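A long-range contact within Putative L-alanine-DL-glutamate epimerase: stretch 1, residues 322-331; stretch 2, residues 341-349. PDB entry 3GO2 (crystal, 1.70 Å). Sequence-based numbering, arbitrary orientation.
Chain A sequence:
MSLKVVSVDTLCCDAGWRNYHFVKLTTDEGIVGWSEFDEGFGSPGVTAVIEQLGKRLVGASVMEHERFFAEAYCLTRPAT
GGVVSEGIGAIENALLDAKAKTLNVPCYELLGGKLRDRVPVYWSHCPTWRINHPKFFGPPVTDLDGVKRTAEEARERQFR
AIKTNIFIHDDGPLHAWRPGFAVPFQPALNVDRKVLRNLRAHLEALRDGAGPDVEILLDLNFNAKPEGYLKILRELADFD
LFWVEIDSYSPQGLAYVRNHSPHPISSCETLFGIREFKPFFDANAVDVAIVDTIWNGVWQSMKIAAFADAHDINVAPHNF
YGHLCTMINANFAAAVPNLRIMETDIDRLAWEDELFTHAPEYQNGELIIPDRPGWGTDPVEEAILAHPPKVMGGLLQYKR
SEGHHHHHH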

# COMPACT_ATOMS: atom_id res chain seq x y z
N GLY A 322 -32.32 26.48 13.34
CA GLY A 322 -33.61 26.68 13.98
C GLY A 322 -34.31 25.39 14.37
O GLY A 322 -33.79 24.28 14.18
N HIS A 323 -35.52 25.53 14.92
CA HIS A 323 -36.26 24.35 15.39
C HIS A 323 -36.55 23.35 14.29
O HIS A 323 -36.59 22.16 14.55
CB HIS A 323 -37.61 24.72 16.03
CG HIS A 323 -37.49 25.33 17.39
ND1 HIS A 323 -36.38 25.19 18.19
CD2 HIS A 323 -38.38 26.08 18.10
CE1 HIS A 323 -36.59 25.81 19.34
NE2 HIS A 323 -37.79 26.36 19.30
N LEU A 324 -36.82 23.80 13.07
CA LEU A 324 -37.11 22.84 12.01
C LEU A 324 -35.88 21.95 11.72
O LEU A 324 -36.03 20.73 11.54
CB LEU A 324 -37.63 23.51 10.75
CG LEU A 324 -37.91 22.61 9.55
CD1 LEU A 324 -38.79 21.42 9.93
CD2 LEU A 324 -38.56 23.40 8.42
N CYS A 325 -34.69 22.53 11.70
CA CYS A 325 -33.48 21.70 11.56
C CYS A 325 -33.37 20.68 12.68
O CYS A 325 -32.96 19.55 12.44
CB CYS A 325 -32.23 22.55 11.51
SG CYS A 325 -32.06 23.46 9.95
N THR A 326 -33.72 21.08 13.90
CA THR A 326 -33.67 20.13 15.01
C THR A 326 -34.62 18.98 14.78
O THR A 326 -34.27 17.80 15.03
CB THR A 326 -33.98 20.82 16.36
OG1 THR A 326 -32.97 21.79 16.64
CG2 THR A 326 -34.01 19.80 17.51
N MET A 327 -35.83 19.28 14.29
CA MET A 327 -36.82 18.22 14.05
C MET A 327 -36.40 17.35 12.85
O MET A 327 -36.60 16.15 12.86
CB MET A 327 -38.22 18.81 13.91
CG MET A 327 -38.70 19.52 15.14
SD MET A 327 -38.71 18.51 16.68
CE MET A 327 -40.25 19.15 17.44
N ILE A 328 -35.78 17.94 11.84
CA ILE A 328 -35.26 17.14 10.72
C ILE A 328 -34.26 16.11 11.24
O ILE A 328 -34.36 14.90 10.97
CB ILE A 328 -34.62 18.07 9.66
CG1 ILE A 328 -35.72 18.86 8.96
CG2 ILE A 328 -33.84 17.29 8.57
CD1 ILE A 328 -35.19 20.00 8.08
N ASN A 329 -33.31 16.62 12.02
CA ASN A 329 -32.26 15.79 12.60
C ASN A 329 -32.80 14.78 13.60
O ASN A 329 -32.28 13.66 13.71
CB ASN A 329 -31.20 16.69 13.22
CG ASN A 329 -30.27 17.27 12.18
OD1 ASN A 329 -29.70 16.53 11.37
ND2 ASN A 329 -30.12 18.59 12.17
N ALA A 330 -33.86 15.14 14.34
CA ALA A 330 -34.48 14.18 15.27
C ALA A 330 -35.00 12.95 14.54
O ALA A 330 -34.91 11.83 15.05
CB ALA A 330 -35.61 14.83 16.04
N ASN A 331 -35.56 13.14 13.35
CA ASN A 331 -36.07 12.02 12.60
C ASN A 331 -34.96 11.11 12.06
O ASN A 331 -35.09 9.89 12.07
CB ASN A 331 -37.01 12.49 11.48
CG ASN A 331 -38.38 12.87 12.02
OD1 ASN A 331 -39.28 12.02 12.08
ND2 ASN A 331 -38.55 14.13 12.43
N ILE A 341 -24.49 10.51 19.26
CA ILE A 341 -25.10 11.58 20.07
C ILE A 341 -25.69 12.59 19.07
O ILE A 341 -25.35 12.52 17.89
CB ILE A 341 -24.06 12.27 20.97
CG1 ILE A 341 -24.71 13.14 22.03
CG2 ILE A 341 -23.07 13.12 20.15
CD1 ILE A 341 -23.75 13.47 23.19
N MET A 342 -26.55 13.50 19.52
CA MET A 342 -27.10 14.56 18.65
C MET A 342 -26.78 15.96 19.20
O MET A 342 -27.00 16.27 20.37
CB MET A 342 -28.62 14.43 18.42
CG MET A 342 -29.26 15.59 17.59
SD MET A 342 -30.94 15.14 17.04
CE MET A 342 -31.59 16.85 16.90
N GLU A 343 -26.23 16.80 18.34
CA GLU A 343 -26.00 18.20 18.65
C GLU A 343 -27.30 18.97 18.75
O GLU A 343 -28.19 18.78 17.96
CB GLU A 343 -25.18 18.83 17.50
CG GLU A 343 -24.78 20.28 17.77
CD GLU A 343 -23.94 20.87 16.67
OE1 GLU A 343 -23.97 20.35 15.53
OE2 GLU A 343 -23.24 21.88 16.95
N THR A 344 -27.38 19.91 19.69
CA THR A 344 -28.46 20.91 19.62
C THR A 344 -28.00 22.16 20.35
O THR A 344 -27.19 22.08 21.26
CB THR A 344 -29.78 20.35 20.21
OG1 THR A 344 -30.87 21.14 19.75
CG2 THR A 344 -29.76 20.33 21.74
N ASP A 345 -28.53 23.31 19.95
CA ASP A 345 -28.28 24.57 20.68
C ASP A 345 -29.42 24.73 21.66
O ASP A 345 -30.60 24.71 21.29
CB ASP A 345 -28.22 25.76 19.72
CG ASP A 345 -26.93 25.79 18.91
OD1 ASP A 345 -25.88 25.31 19.40
OD2 ASP A 345 -26.94 26.35 17.79
N ILE A 346 -29.07 24.90 22.93
CA ILE A 346 -30.08 25.09 23.96
C ILE A 346 -30.36 26.60 24.16
O ILE A 346 -31.45 26.97 24.60
CB ILE A 346 -29.65 24.36 25.26
CG1 ILE A 346 -29.73 22.83 25.08
CG2 ILE A 346 -30.51 24.77 26.45
CD1 ILE A 346 -31.09 22.29 24.61
N ASP A 347 -29.38 27.44 23.81
CA ASP A 347 -29.58 28.89 23.75
C ASP A 347 -30.42 29.22 22.52
O ASP A 347 -30.02 28.93 21.38
CB ASP A 347 -28.25 29.64 23.69
CG ASP A 347 -27.37 29.38 24.91
OD1 ASP A 347 -27.74 29.86 26.02
OD2 ASP A 347 -26.32 28.70 24.76
N ARG A 348 -31.59 29.83 22.75
CA ARG A 348 -32.52 30.15 21.66
C ARG A 348 -32.81 31.64 21.61
O ARG A 348 -32.78 32.34 22.63
CB ARG A 348 -33.85 29.40 21.78
CG ARG A 348 -33.79 27.89 22.00
CD ARG A 348 -32.87 27.16 21.04
NE ARG A 348 -33.26 27.31 19.65
CZ ARG A 348 -32.70 26.60 18.65
NH1 ARG A 348 -33.08 26.77 17.40
NH2 ARG A 348 -31.76 25.71 18.91
N LEU A 349 -33.10 32.10 20.41
CA LEU A 349 -33.57 33.46 20.20
C LEU A 349 -34.90 33.70 20.92
O LEU A 349 -35.75 32.82 21.05
CB LEU A 349 -33.81 33.71 18.72
CG LEU A 349 -32.61 33.54 17.79
CD1 LEU A 349 -33.07 33.61 16.33
CD2 LEU A 349 -31.54 34.57 18.04

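Helix 323-331 runs almost antiparallel to strand 342-344, at 172°, their axes 9.7 Å apart at closest approach, and no hydrogen bond crosses between the stretches; packing joins them, burying 304 Å² in all, with Met342 and Arg348 the most covered by the other stretch. At the N-cap, Gly322 meets Arg348 through its backbone: its CA lies 3.5 Å from Arg348 NH1, at the edge of the guanidinium. Arg348 folds back through three m rotamers, and its NH2 donates to Asp345 O (2.8 Å), a bond within its own stretch that helps fix the group's position. His323 starts out sideways, but the end of its side chain comes nearer, placing CE1 over one face of the guanidinium, 3.7 Å from Arg348 NE. Leu324 and Cys325 make no contact here.

Thr326 points toward the strand, where its OG1 sits 3.8 Å from Thr344 OG1; these small residues suit the closest backbone register, Thr326 CA to Thr344 CA, 7.0 Å. Met342, extended with all three chi angles t, delivers its CE methyl to the helix, 3.4 Å from Thr326 O and 3.7 Å from Asn329 CB. Ala330 meets this methyl through its backbone, its N 3.8 Å from Met342 CE, while its small side chain goes sideways and stays farther off. A long, unbranched side chain spans the gap, while Met327 and Asn331 point away.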